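Local structure of 70 KDA protein (Xanthomonas sp., 4B2N) at residues E104-A114 with K177-G188. The protein is a dihaem c-type cytochrome that acts as a processive rubber oxygenase, a dioxygenase that cleaves latex rubber. Sequence-based numbering, arbitrary orientation. Where two conformers were deposited one is given.
Sequences ERQFFQPMALA and KDDNGRWTGLIG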
loop_
_atom_site.group_PDB
_atom_site.type_symbol
_atom_site.label_atom_id
_atom_site.label_comp_id
_atom_site.label_asym_id
_atom_site.label_seq_id
_atom_site.Cartn_x
_atom_site.Cartn_y
_atom_site.Cartn_z
ATOM N N GLU A 104 5.742 -0.325 -17.815
ATOM C CA GLU A 104 6.421 -1.284 -18.657
ATOM C C GLU A 104 7.516 -2.148 -18.098
ATOM O O GLU A 104 8.102 -2.982 -18.850
ATOM C CB GLU A 104 6.921 -0.747 -19.992
ATOM C CG GLU A 104 7.338 0.663 -20.140
ATOM C CD GLU A 104 7.832 0.949 -21.571
ATOM O OE1 GLU A 104 8.989 0.613 -21.929
ATOM O OE2 GLU A 104 7.046 1.555 -22.291
ATOM N N ARG A 105 7.841 -1.983 -16.823
ATOM C CA ARG A 105 8.976 -2.806 -16.319
ATOM C C ARG A 105 8.446 -3.979 -15.519
ATOM O O ARG A 105 7.617 -3.797 -14.630
ATOM C CB ARG A 105 9.919 -1.902 -15.470
ATOM C CG ARG A 105 10.774 -1.058 -16.400
ATOM C CD ARG A 105 11.974 -1.900 -16.885
ATOM N NE ARG A 105 12.973 -2.060 -15.810
ATOM C CZ ARG A 105 13.411 -3.205 -15.304
ATOM N NH1 ARG A 105 12.941 -4.370 -15.751
ATOM N NH2 ARG A 105 14.342 -3.218 -14.340
ATOM N N GLN A 106 8.940 -5.181 -15.798
ATOM C CA GLN A 106 8.574 -6.325 -14.955
ATOM C C GLN A 106 9.491 -6.411 -13.714
ATOM O O GLN A 106 10.589 -6.960 -13.753
ATOM C CB GLN A 106 8.615 -7.630 -15.722
ATOM C CG GLN A 106 7.940 -8.753 -14.894
ATOM C CD GLN A 106 7.365 -9.809 -15.784
ATOM O OE1 GLN A 106 6.142 -10.100 -15.760
ATOM N NE2 GLN A 106 8.214 -10.363 -16.610
ATOM N N PHE A 107 9.037 -5.839 -12.630
ATOM C CA PHE A 107 9.747 -5.847 -11.365
ATOM C C PHE A 107 9.309 -7.057 -10.547
ATOM O O PHE A 107 10.149 -7.848 -10.091
ATOM C CB PHE A 107 9.346 -4.593 -10.581
ATOM C CG PHE A 107 9.900 -3.331 -11.175
ATOM C CD1 PHE A 107 11.299 -3.184 -11.370
ATOM C CD2 PHE A 107 9.048 -2.307 -11.563
ATOM C CE1 PHE A 107 11.841 -2.037 -11.968
ATOM C CE2 PHE A 107 9.586 -1.124 -12.127
ATOM C CZ PHE A 107 10.979 -1.020 -12.337
ATOM N N PHE A 108 7.992 -7.153 -10.363
ATOM C CA PHE A 108 7.322 -8.165 -9.502
ATOM C C PHE A 108 7.499 -9.543 -10.116
ATOM O O PHE A 108 7.501 -9.718 -11.345
ATOM C CB PHE A 108 5.852 -7.740 -9.370
ATOM C CG PHE A 108 4.978 -8.659 -8.536
ATOM C CD1 PHE A 108 4.489 -9.892 -9.062
ATOM C CD2 PHE A 108 4.617 -8.314 -7.263
ATOM C CE1 PHE A 108 3.677 -10.764 -8.289
ATOM C CE2 PHE A 108 3.765 -9.153 -6.517
ATOM C CZ PHE A 108 3.292 -10.356 -7.034
ATOM N N GLN A 109 7.793 -10.516 -9.268
ATOM C CA GLN A 109 7.898 -11.932 -9.627
ATOM C C GLN A 109 6.960 -12.422 -10.744
ATOM O O GLN A 109 5.789 -12.454 -10.529
ATOM C CB GLN A 109 7.621 -12.749 -8.330
ATOM C CG GLN A 109 7.761 -14.254 -8.574
ATOM C CD GLN A 109 9.122 -14.609 -9.037
ATOM O OE1 GLN A 109 10.133 -14.352 -8.321
ATOM N NE2 GLN A 109 9.204 -15.273 -10.178
ATOM N N PRO A 110 7.495 -12.901 -11.900
ATOM C CA PRO A 110 6.595 -13.449 -12.924
ATOM C C PRO A 110 5.852 -14.668 -12.405
ATOM O O PRO A 110 6.441 -15.471 -11.659
ATOM C CB PRO A 110 7.558 -13.903 -14.022
ATOM C CG PRO A 110 8.668 -12.892 -13.967
ATOM C CD PRO A 110 8.833 -12.613 -12.464
ATOM N N MET A 111 4.620 -14.874 -12.862
ATOM C CA MET A 111 3.804 -15.990 -12.352
ATOM C C MET A 111 3.507 -17.042 -13.398
ATOM O O MET A 111 3.304 -18.177 -13.036
ATOM C CB MET A 111 2.501 -15.527 -11.697
ATOM C CG MET A 111 2.765 -14.591 -10.562
ATOM S SD MET A 111 1.265 -13.833 -9.858
ATOM C CE MET A 111 0.382 -13.433 -11.351
ATOM N N ALA A 112 3.402 -16.649 -14.670
ATOM C CA ALA A 112 2.893 -17.545 -15.741
ATOM C C ALA A 112 3.539 -17.209 -17.072
ATOM O O ALA A 112 3.906 -16.049 -17.339
ATOM C CB ALA A 112 1.374 -17.390 -15.814
ATOM N N LEU A 113 3.679 -18.194 -17.951
ATOM C CA LEU A 113 4.011 -17.955 -19.329
ATOM C C LEU A 113 2.876 -17.173 -19.959
ATOM O O LEU A 113 1.674 -17.317 -19.579
ATOM C CB LEU A 113 4.124 -19.323 -20.074
ATOM C CG LEU A 113 5.168 -20.268 -19.483
ATOM C CD1 LEU A 113 4.862 -21.648 -20.089
ATOM C CD2 LEU A 113 6.594 -19.881 -19.857
ATOM N N ALA A 114 3.228 -16.329 -20.915
ATOM C CA ALA A 114 2.166 -15.656 -21.642
ATOM C C ALA A 114 1.085 -16.624 -22.230
ATOM O O ALA A 114 -0.148 -16.361 -22.139
ATOM C CB ALA A 114 2.789 -14.768 -22.689
ATOM N N LYS A 177 9.044 -5.332 -19.575
ATOM C CA LYS A 177 10.428 -5.574 -20.054
ATOM C C LYS A 177 11.329 -5.939 -18.897
ATOM O O LYS A 177 11.172 -5.390 -17.793
ATOM C CB LYS A 177 10.949 -4.332 -20.728
ATOM C CG LYS A 177 10.110 -3.928 -21.918
ATOM C CD LYS A 177 10.574 -2.590 -22.444
ATOM C CE LYS A 177 10.216 -2.390 -23.901
ATOM N NZ LYS A 177 10.139 -0.917 -24.084
ATOM N N ASP A 178 12.246 -6.862 -19.158
ATOM C CA ASP A 178 13.175 -7.367 -18.138
ATOM C C ASP A 178 14.338 -6.352 -17.939
ATOM O O ASP A 178 14.317 -5.275 -18.502
ATOM C CB ASP A 178 13.667 -8.764 -18.514
ATOM C CG ASP A 178 14.469 -8.791 -19.834
ATOM O OD1 ASP A 178 15.032 -7.783 -20.307
ATOM O OD2 ASP A 178 14.606 -9.883 -20.368
ATOM N N ASP A 179 15.362 -6.738 -17.180
ATOM C CA ASP A 179 16.363 -5.758 -16.835
ATOM C C ASP A 179 17.286 -5.502 -18.064
ATOM O O ASP A 179 18.027 -4.555 -18.079
ATOM C CB ASP A 179 17.167 -6.179 -15.581
ATOM C CG ASP A 179 16.285 -6.375 -14.316
ATOM O OD1 ASP A 179 15.123 -5.937 -14.299
ATOM O OD2 ASP A 179 16.790 -6.985 -13.321
ATOM N N ASN A 180 17.276 -6.395 -19.038
ATOM C CA ASN A 180 17.977 -6.180 -20.309
ATOM C C ASN A 180 17.153 -5.424 -21.369
ATOM O O ASN A 180 17.517 -5.441 -22.564
ATOM C CB ASN A 180 18.366 -7.502 -20.906
ATOM C CG ASN A 180 19.488 -8.154 -20.170
ATOM O OD1 ASN A 180 19.264 -8.946 -19.280
ATOM N ND2 ASN A 180 20.701 -7.884 -20.582
ATOM N N GLY A 181 16.041 -4.811 -20.946
ATOM C CA GLY A 181 15.148 -4.086 -21.821
ATOM C C GLY A 181 14.311 -4.887 -22.832
ATOM O O GLY A 181 13.744 -4.282 -23.745
ATOM N N ARG A 182 14.241 -6.199 -22.676
ATOM C CA ARG A 182 13.418 -6.974 -23.594
ATOM C C ARG A 182 12.071 -7.351 -23.013
ATOM O O ARG A 182 11.935 -7.597 -21.816
ATOM C CB ARG A 182 14.175 -8.185 -24.084
ATOM C CG ARG A 182 15.312 -7.727 -24.982
ATOM C CD ARG A 182 16.111 -8.907 -25.430
ATOM N NE ARG A 182 15.312 -9.888 -26.170
ATOM C CZ ARG A 182 15.045 -9.792 -27.462
ATOM N NH1 ARG A 182 15.444 -8.717 -28.115
ATOM N NH2 ARG A 182 14.384 -10.761 -28.092
ATOM N N TRP A 183 11.082 -7.434 -23.886
ATOM C CA TRP A 183 9.769 -7.950 -23.488
ATOM C C TRP A 183 9.944 -9.362 -22.976
ATOM O O TRP A 183 10.567 -10.203 -23.633
ATOM C CB TRP A 183 8.774 -7.974 -24.659
ATOM C CG TRP A 183 8.392 -6.575 -25.105
ATOM C CD1 TRP A 183 8.858 -5.918 -26.229
ATOM C CD2 TRP A 183 7.477 -5.640 -24.466
ATOM N NE1 TRP A 183 8.320 -4.678 -26.339
ATOM C CE2 TRP A 183 7.449 -4.456 -25.337
ATOM C CE3 TRP A 183 6.680 -5.664 -23.314
ATOM C CZ2 TRP A 183 6.671 -3.364 -25.066
ATOM C CZ3 TRP A 183 5.904 -4.527 -23.019
ATOM C CH2 TRP A 183 5.911 -3.382 -23.888
ATOM N N THR A 184 9.327 -9.670 -21.851
ATOM C CA THR A 184 9.706 -10.912 -21.115
ATOM C C THR A 184 8.969 -12.153 -21.583
ATOM O O THR A 184 9.426 -13.271 -21.341
ATOM C CB THR A 184 9.395 -10.686 -19.669
ATOM O OG1 THR A 184 7.959 -10.602 -19.479
ATOM C CG2 THR A 184 10.023 -9.368 -19.309
ATOM N N GLY A 185 7.783 -11.975 -22.158
ATOM C CA GLY A 185 6.975 -13.192 -22.459
ATOM C C GLY A 185 6.397 -13.886 -21.230
ATOM O O GLY A 185 5.857 -14.995 -21.341
ATOM N N LEU A 186 6.421 -13.211 -20.061
ATOM C CA LEU A 186 5.953 -13.785 -18.793
ATOM C C LEU A 186 5.025 -12.767 -18.184
ATOM O O LEU A 186 5.320 -11.575 -18.228
ATOM C CB LEU A 186 7.104 -13.939 -17.761
ATOM C CG LEU A 186 8.275 -14.746 -18.328
ATOM C CD1 LEU A 186 9.457 -14.807 -17.344
ATOM C CD2 LEU A 186 7.774 -16.168 -18.650
ATOM N N ILE A 187 3.981 -13.256 -17.528
ATOM C CA ILE A 187 2.974 -12.387 -16.866
ATOM C C ILE A 187 3.060 -12.423 -15.343
ATOM O O ILE A 187 3.163 -13.496 -14.807
ATOM C CB ILE A 187 1.550 -12.893 -17.264
ATOM C CG1 ILE A 187 1.458 -13.167 -18.758
ATOM C CG2 ILE A 187 0.460 -11.932 -16.859
ATOM C CD1 ILE A 187 1.801 -11.972 -19.695
ATOM N N GLY A 188 3.015 -11.280 -14.634
ATOM C CA GLY A 188 2.883 -11.295 -13.179
ATOM C C GLY A 188 2.029 -10.151 -12.839
ATOM O O GLY A 188 1.481 -9.509 -13.739
HETATM O O HOH W 1 7.306 0.125 -25.149
#
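A classic beta bulge marks the antiparallel pairing of the short strand 112-113 with strand 186-189: two residues, Met111 and Ala112, stand opposite the single Ile187, whose O takes two N-H groups, from Met111 N at 2.8 Å and from Ala112 N at 3.2 Å. In return Ile187 N gives a bond to Ala112 O at 2.8 Å. Ala112 and Ile187 form the hydrogen-bonded pair, with both side chains on the same face of the sheet. Two residues on, Ala114 N bonds to Gly185 O, tying the start of helix 114-118 to the strand's entry, where Thr184 OG1 closes an ST turn on Leu186 N. Leu186 rests its CB on Pro110 CB, while its CD2 meets Leu113 CD2.

At the other end, two backbone bonds bridge Arg105 and Lys177. Glu104 O receives Lys177 N, and Lys177 O receives Gln106 N at 3.0 Å. Arg105 NH1 comes to this same carbonyl oxygen from the opposite face of its plane. Bent at chi2 and chi3, the arginine curls back to set its guanidinium edge against the turn 178-181; Arg105 NH1 and NH2 both grip Asp179 OD1 end-on, with Arg105 NH2 2.8 Å from Asp179 OD1 and the carboxylate plane turned 88° from the guanidinium. Glu104 and Lys177 run side by side to a salt bridge, Glu104 OE1 to Lys177 NZ 2.9 Å, and a water spans Glu104 OE2 and that same NZ.

Both members of the Arg105-Asp179 salt bridge have a second ionic partner: Arg105 NE pairs with Glu335 of helix 333-345, and Asp179 OD2 with Arg324. Phe108, between the two contact zones, touches a heme c. Helix 218-226 packs on Met111 and Ala112, and strand 173-174 flanks strand 186-189 as the other outer strand of this three-stranded sheet.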